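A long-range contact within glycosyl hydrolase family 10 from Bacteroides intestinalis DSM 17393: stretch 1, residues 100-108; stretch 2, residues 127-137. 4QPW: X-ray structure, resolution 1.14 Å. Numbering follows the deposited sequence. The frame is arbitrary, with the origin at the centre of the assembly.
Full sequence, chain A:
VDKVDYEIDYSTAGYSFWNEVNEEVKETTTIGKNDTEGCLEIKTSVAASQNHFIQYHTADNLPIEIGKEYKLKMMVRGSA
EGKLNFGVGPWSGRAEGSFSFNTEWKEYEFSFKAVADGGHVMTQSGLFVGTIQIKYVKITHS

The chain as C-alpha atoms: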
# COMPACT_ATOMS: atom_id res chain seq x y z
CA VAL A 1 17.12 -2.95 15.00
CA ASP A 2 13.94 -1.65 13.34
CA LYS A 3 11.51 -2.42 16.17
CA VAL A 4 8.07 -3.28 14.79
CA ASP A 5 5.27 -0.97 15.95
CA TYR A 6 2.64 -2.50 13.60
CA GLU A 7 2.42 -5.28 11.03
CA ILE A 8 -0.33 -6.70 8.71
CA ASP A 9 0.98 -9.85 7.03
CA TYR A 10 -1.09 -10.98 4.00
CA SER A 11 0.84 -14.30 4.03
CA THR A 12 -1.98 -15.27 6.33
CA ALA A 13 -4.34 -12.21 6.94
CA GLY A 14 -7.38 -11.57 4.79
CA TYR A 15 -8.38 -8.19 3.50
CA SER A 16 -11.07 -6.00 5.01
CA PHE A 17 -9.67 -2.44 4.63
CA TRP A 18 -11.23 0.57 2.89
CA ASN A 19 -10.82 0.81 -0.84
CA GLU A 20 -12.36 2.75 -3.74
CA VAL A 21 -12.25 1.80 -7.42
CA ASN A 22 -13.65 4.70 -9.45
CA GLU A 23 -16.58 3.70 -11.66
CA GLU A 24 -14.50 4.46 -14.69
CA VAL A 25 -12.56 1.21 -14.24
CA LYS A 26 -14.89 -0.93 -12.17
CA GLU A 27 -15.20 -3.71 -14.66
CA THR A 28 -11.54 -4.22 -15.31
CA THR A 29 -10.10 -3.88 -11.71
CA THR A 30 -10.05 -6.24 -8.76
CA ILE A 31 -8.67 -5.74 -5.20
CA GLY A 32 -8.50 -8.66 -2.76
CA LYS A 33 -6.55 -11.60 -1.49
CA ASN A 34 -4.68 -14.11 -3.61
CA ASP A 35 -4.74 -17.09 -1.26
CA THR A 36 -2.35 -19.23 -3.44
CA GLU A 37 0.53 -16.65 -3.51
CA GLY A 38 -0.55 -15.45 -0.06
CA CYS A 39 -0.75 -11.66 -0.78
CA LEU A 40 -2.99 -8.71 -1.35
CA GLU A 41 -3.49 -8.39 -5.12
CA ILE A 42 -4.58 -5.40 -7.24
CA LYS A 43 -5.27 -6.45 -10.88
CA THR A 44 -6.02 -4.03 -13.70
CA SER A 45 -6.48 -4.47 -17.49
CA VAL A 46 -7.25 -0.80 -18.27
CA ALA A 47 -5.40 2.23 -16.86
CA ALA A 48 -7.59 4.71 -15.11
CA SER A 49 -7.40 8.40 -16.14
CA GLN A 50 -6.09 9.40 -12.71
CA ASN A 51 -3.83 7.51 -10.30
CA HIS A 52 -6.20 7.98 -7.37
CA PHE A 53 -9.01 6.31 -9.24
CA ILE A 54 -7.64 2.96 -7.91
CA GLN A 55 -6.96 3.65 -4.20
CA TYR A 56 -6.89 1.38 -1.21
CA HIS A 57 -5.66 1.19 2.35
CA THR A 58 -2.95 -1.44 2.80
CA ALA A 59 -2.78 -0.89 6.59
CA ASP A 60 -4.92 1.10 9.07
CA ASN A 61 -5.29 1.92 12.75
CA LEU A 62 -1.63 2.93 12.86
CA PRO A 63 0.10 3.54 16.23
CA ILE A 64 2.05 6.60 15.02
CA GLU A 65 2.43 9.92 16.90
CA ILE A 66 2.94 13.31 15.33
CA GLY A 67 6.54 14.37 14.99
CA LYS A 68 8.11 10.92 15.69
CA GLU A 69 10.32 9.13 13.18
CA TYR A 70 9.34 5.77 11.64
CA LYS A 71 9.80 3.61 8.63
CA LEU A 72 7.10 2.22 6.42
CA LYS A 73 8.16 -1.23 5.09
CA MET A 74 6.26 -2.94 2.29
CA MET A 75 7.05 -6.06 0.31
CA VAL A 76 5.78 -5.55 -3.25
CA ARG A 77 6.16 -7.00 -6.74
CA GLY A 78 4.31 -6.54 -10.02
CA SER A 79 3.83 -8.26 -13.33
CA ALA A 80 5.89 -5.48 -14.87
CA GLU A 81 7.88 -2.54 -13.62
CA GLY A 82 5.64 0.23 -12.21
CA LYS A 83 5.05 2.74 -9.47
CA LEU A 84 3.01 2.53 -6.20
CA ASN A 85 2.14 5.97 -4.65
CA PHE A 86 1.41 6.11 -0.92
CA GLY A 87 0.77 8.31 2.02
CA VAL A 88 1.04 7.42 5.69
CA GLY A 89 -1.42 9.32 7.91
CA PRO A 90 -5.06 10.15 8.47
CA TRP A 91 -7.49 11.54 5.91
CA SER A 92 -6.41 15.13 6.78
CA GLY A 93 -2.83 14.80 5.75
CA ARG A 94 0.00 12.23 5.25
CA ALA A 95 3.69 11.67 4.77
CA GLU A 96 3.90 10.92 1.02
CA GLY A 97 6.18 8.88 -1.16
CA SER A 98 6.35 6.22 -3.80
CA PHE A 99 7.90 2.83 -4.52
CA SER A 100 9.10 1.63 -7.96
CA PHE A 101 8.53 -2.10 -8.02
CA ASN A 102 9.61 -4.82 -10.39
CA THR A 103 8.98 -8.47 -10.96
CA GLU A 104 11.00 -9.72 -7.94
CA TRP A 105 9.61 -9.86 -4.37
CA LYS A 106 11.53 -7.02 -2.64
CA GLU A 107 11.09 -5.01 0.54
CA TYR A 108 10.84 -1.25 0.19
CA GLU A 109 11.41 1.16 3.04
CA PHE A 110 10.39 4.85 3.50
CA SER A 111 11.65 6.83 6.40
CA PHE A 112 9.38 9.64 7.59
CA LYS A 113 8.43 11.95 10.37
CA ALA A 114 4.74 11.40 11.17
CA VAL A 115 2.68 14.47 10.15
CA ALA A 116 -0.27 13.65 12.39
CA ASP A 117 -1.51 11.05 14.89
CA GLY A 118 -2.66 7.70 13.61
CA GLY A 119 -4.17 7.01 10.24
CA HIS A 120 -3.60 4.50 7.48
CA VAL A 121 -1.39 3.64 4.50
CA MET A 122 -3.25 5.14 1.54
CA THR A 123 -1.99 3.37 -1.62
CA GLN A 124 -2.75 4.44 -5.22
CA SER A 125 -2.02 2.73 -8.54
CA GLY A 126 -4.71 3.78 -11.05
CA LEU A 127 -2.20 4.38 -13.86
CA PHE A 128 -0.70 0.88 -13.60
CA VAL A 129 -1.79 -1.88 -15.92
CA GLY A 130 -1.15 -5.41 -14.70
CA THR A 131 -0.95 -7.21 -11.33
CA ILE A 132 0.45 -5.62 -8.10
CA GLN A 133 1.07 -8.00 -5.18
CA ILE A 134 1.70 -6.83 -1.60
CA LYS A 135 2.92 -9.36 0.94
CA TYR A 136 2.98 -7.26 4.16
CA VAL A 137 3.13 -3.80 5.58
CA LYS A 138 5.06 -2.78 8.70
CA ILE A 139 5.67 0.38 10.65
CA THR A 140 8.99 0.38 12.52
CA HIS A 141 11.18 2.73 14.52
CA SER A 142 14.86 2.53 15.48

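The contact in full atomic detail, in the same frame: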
# COMPACT_ATOMS: atom_id res chain seq x y z
N SER A 100 9.00 2.14 -6.57
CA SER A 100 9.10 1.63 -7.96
C SER A 100 9.45 0.15 -7.92
O SER A 100 10.59 -0.19 -7.55
CB SER A 100 10.19 2.42 -8.73
OG SER A 100 9.71 3.78 -8.84
N PHE A 101 8.46 -0.67 -8.16
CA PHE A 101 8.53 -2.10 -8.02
C PHE A 101 8.92 -2.77 -9.30
O PHE A 101 8.88 -2.11 -10.38
CB PHE A 101 7.22 -2.62 -7.40
CG PHE A 101 6.00 -2.31 -8.22
CD1 PHE A 101 5.69 -3.00 -9.39
CD2 PHE A 101 5.15 -1.31 -7.86
CE1 PHE A 101 4.58 -2.68 -10.18
CE2 PHE A 101 4.04 -0.98 -8.61
CZ PHE A 101 3.74 -1.67 -9.77
N ASN A 102 9.25 -4.02 -9.20
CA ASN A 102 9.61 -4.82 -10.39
C ASN A 102 9.06 -6.16 -10.22
O ASN A 102 8.11 -6.44 -9.40
CB ASN A 102 11.15 -4.76 -10.63
CG ASN A 102 11.93 -5.55 -9.66
OD1 ASN A 102 11.43 -6.21 -8.78
ND2 ASN A 102 13.27 -5.59 -9.89
N THR A 103 9.52 -7.19 -10.98
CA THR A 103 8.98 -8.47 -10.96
C THR A 103 9.50 -9.41 -9.86
O THR A 103 9.13 -10.58 -9.81
CB THR A 103 9.03 -9.19 -12.36
OG1 THR A 103 10.44 -9.55 -12.60
CG2 THR A 103 8.46 -8.35 -13.43
N GLU A 104 10.41 -8.95 -9.03
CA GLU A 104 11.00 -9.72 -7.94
C GLU A 104 10.30 -9.28 -6.63
O GLU A 104 10.11 -8.09 -6.44
CB GLU A 104 12.50 -9.36 -7.86
CG GLU A 104 13.23 -9.65 -9.17
CD GLU A 104 14.65 -9.21 -9.21
OE1 GLU A 104 15.17 -8.63 -8.25
OE2 GLU A 104 15.38 -9.52 -10.24
N TRP A 105 10.07 -10.22 -5.75
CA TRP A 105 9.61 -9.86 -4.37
C TRP A 105 10.75 -9.12 -3.69
O TRP A 105 11.87 -9.72 -3.47
CB TRP A 105 9.22 -11.03 -3.59
CG TRP A 105 7.86 -11.58 -3.88
CD1 TRP A 105 7.56 -12.76 -4.39
CD2 TRP A 105 6.60 -10.91 -3.61
NE1 TRP A 105 6.15 -12.95 -4.41
CE2 TRP A 105 5.61 -11.78 -3.89
CE3 TRP A 105 6.28 -9.65 -3.09
CZ2 TRP A 105 4.22 -11.44 -3.67
CZ3 TRP A 105 4.94 -9.35 -2.86
CH2 TRP A 105 3.97 -10.25 -3.16
N LYS A 106 10.56 -7.87 -3.31
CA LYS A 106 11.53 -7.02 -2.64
C LYS A 106 10.82 -6.26 -1.54
O LYS A 106 9.64 -5.98 -1.63
CB LYS A 106 12.19 -6.02 -3.60
CG LYS A 106 13.06 -6.78 -4.65
CD LYS A 106 13.53 -5.94 -5.81
CE LYS A 106 14.18 -4.66 -5.50
NZ LYS A 106 14.55 -4.01 -6.86
N GLU A 107 11.59 -5.90 -0.49
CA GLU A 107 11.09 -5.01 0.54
C GLU A 107 11.50 -3.61 0.24
O GLU A 107 12.68 -3.38 -0.15
CB GLU A 107 11.62 -5.43 1.93
CG GLU A 107 10.90 -4.71 3.06
CD GLU A 107 11.46 -5.10 4.40
OE1 GLU A 107 12.57 -4.59 4.74
OE2 GLU A 107 10.85 -5.92 5.13
N TYR A 108 10.60 -2.66 0.35
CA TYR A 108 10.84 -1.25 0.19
C TYR A 108 10.69 -0.56 1.50
O TYR A 108 9.75 -0.92 2.29
CB TYR A 108 9.86 -0.68 -0.87
CG TYR A 108 10.00 -1.34 -2.23
CD1 TYR A 108 10.93 -0.78 -3.17
CD2 TYR A 108 9.44 -2.53 -2.52
CE1 TYR A 108 11.20 -1.38 -4.37
CE2 TYR A 108 9.67 -3.15 -3.74
CZ TYR A 108 10.57 -2.56 -4.65
OH TYR A 108 10.84 -3.20 -5.86
N LEU A 127 -2.85 4.34 -12.53
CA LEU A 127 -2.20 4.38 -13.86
C LEU A 127 -1.55 3.13 -14.23
O LEU A 127 -1.04 2.95 -15.39
CB LEU A 127 -1.17 5.51 -13.88
CG LEU A 127 -1.73 6.87 -13.61
CD1 LEU A 127 -0.63 7.98 -13.51
CD2 LEU A 127 -2.77 7.28 -14.66
N PHE A 128 -1.38 2.11 -13.33
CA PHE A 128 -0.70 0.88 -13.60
C PHE A 128 -1.57 -0.16 -14.17
O PHE A 128 -2.65 -0.45 -13.60
CB PHE A 128 0.00 0.32 -12.31
CG PHE A 128 0.77 -0.94 -12.56
CD1 PHE A 128 2.01 -0.91 -13.21
CD2 PHE A 128 0.29 -2.15 -12.26
CE1 PHE A 128 2.70 -2.09 -13.43
CE2 PHE A 128 1.00 -3.30 -12.44
CZ PHE A 128 2.17 -3.32 -13.09
N VAL A 129 -1.17 -0.78 -15.29
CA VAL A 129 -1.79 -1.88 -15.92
C VAL A 129 -1.11 -3.18 -15.66
O VAL A 129 0.05 -3.32 -16.06
CB VAL A 129 -2.01 -1.67 -17.47
CG1 VAL A 129 -2.73 -2.84 -18.05
CG2 VAL A 129 -2.72 -0.38 -17.69
N GLY A 130 -1.71 -4.12 -15.00
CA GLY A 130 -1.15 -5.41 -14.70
C GLY A 130 -1.55 -5.87 -13.30
O GLY A 130 -2.64 -5.55 -12.82
N THR A 131 -0.68 -6.64 -12.69
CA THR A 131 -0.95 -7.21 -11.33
C THR A 131 0.09 -6.62 -10.37
O THR A 131 1.32 -6.73 -10.64
CB THR A 131 -0.86 -8.68 -11.36
OG1 THR A 131 -1.82 -9.24 -12.33
CG2 THR A 131 -1.19 -9.35 -10.01
N ILE A 132 -0.38 -6.01 -9.28
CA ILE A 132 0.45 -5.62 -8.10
C ILE A 132 0.15 -6.60 -7.00
O ILE A 132 -1.02 -6.90 -6.70
CB ILE A 132 0.13 -4.20 -7.72
CG1 ILE A 132 0.49 -3.24 -8.85
CG2 ILE A 132 0.83 -3.87 -6.40
CD1 ILE A 132 0.01 -1.84 -8.59
N GLN A 133 1.19 -7.13 -6.36
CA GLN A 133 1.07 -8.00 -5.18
C GLN A 133 1.82 -7.42 -4.00
O GLN A 133 2.95 -6.92 -4.15
CB GLN A 133 1.59 -9.36 -5.53
CG GLN A 133 0.75 -10.04 -6.65
CD GLN A 133 1.25 -11.44 -6.99
OE1 GLN A 133 2.44 -11.71 -6.90
NE2 GLN A 133 0.36 -12.30 -7.30
N ILE A 134 1.16 -7.41 -2.83
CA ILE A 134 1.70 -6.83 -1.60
C ILE A 134 1.65 -7.90 -0.54
O ILE A 134 0.61 -8.43 -0.19
CB ILE A 134 0.90 -5.57 -1.21
CG1 ILE A 134 1.05 -4.52 -2.29
CG2 ILE A 134 1.40 -5.08 0.17
CD1 ILE A 134 0.14 -3.30 -2.10
N LYS A 135 2.84 -8.28 -0.01
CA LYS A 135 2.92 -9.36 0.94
C LYS A 135 2.65 -8.93 2.42
O LYS A 135 2.05 -9.72 3.14
CB LYS A 135 4.33 -9.97 0.83
CG LYS A 135 4.57 -11.28 1.43
CD LYS A 135 3.88 -12.39 0.64
CE LYS A 135 4.17 -13.79 1.22
NZ LYS A 135 3.40 -14.84 0.51
N TYR A 136 3.13 -7.77 2.77
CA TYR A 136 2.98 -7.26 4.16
C TYR A 136 3.27 -5.81 4.15
O TYR A 136 3.90 -5.26 3.23
CB TYR A 136 3.91 -8.01 5.17
CG TYR A 136 5.39 -7.94 4.85
CD1 TYR A 136 6.15 -6.80 5.12
CD2 TYR A 136 6.06 -9.00 4.23
CE1 TYR A 136 7.51 -6.76 4.88
CE2 TYR A 136 7.38 -8.97 3.95
CZ TYR A 136 8.07 -7.85 4.24
OH TYR A 136 9.49 -7.74 3.96
N VAL A 137 2.83 -5.17 5.26
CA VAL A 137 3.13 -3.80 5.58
C VAL A 137 3.53 -3.70 7.04
O VAL A 137 2.83 -4.30 7.90
CB VAL A 137 1.88 -2.89 5.32
CG1 VAL A 137 2.20 -1.47 5.59
CG2 VAL A 137 1.40 -3.04 3.88

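How does the contact begin at the loop that opens stretch 2, ahead of its strand? Phe 128 offers its ring to Phe 101 in an edge-to-face pair. The edge of Phe 101 points at one face of Phe 128, with the planes at 80° and the ring centroids 5.1 Å apart; the closest atoms are Phe 101 CE1 and Phe 128 CE1, at 3.8 Å. Such an arrangement sets the slightly positive hydrogens on the rim of one ring against the electron-rich face of the other. Gly 130, two residues on, takes no part across the contact, yet its backbone angles of 141/-150 call for glycine, and a CB there would be crowded by CE2 of Phe 128.

What else holds the ring of Phe 101? Ile 132 does, although its CA-to-CB bond points sideways to stretch 1. With chi1 m, Ile 132 CG1 lies 3.7 Å from Phe 101 CZ, an ordinary apolar packing distance. The CA atoms of Phe 101 and Ile 132 remain 8.8 Å apart, so side chains alone fill the gap, and both residues are buried.

How does one indole meet the middle of the strand? The CA-to-CB bond of Trp 105 points toward stretch 2, and the residue brings CZ3 and CH2 of its six-membered ring up to the segment from Gln 133 to Lys 135. Trp 105 CZ3 lies 3.4 Å from Gln 133 O and 3.7 Å from Lys 135 N, while Trp 105 CH2 is 3.5 Å from Gln 133 CB. The CA-to-CB bond of Ile 134 points away, so what it presents to the indole is backbone: Ile 134 N sits at the ring edge, 4.0 Å from Trp 105 CH2. Lys 135 starts toward the tryptophan, with Lys 135 CB 3.8 Å from Trp 105 CZ3, but the end of its side chain leads away and NZ is hydrogen-bonded elsewhere in the structure. The contact with Trp 105 therefore uses the aliphatic base of the lysine rather than its charge.

Where does polar bonding enter? It enters at Tyr 136, whose OH donates a hydrogen bond to Glu 107 OE2 across 2.6 Å, the only hydrogen bond between the two stretches. Such a short distance fits a phenol meeting a carboxylate. Both CA-to-CB bonds point sideways and the CA atoms of Glu 107 and Tyr 136 stand 9.2 Å apart, so the partners meet through the ends of their side chains. Glu 107 extends through chi1 and chi2 both t, and its OE2 arrives near the plane of the tyrosine ring, at the edge.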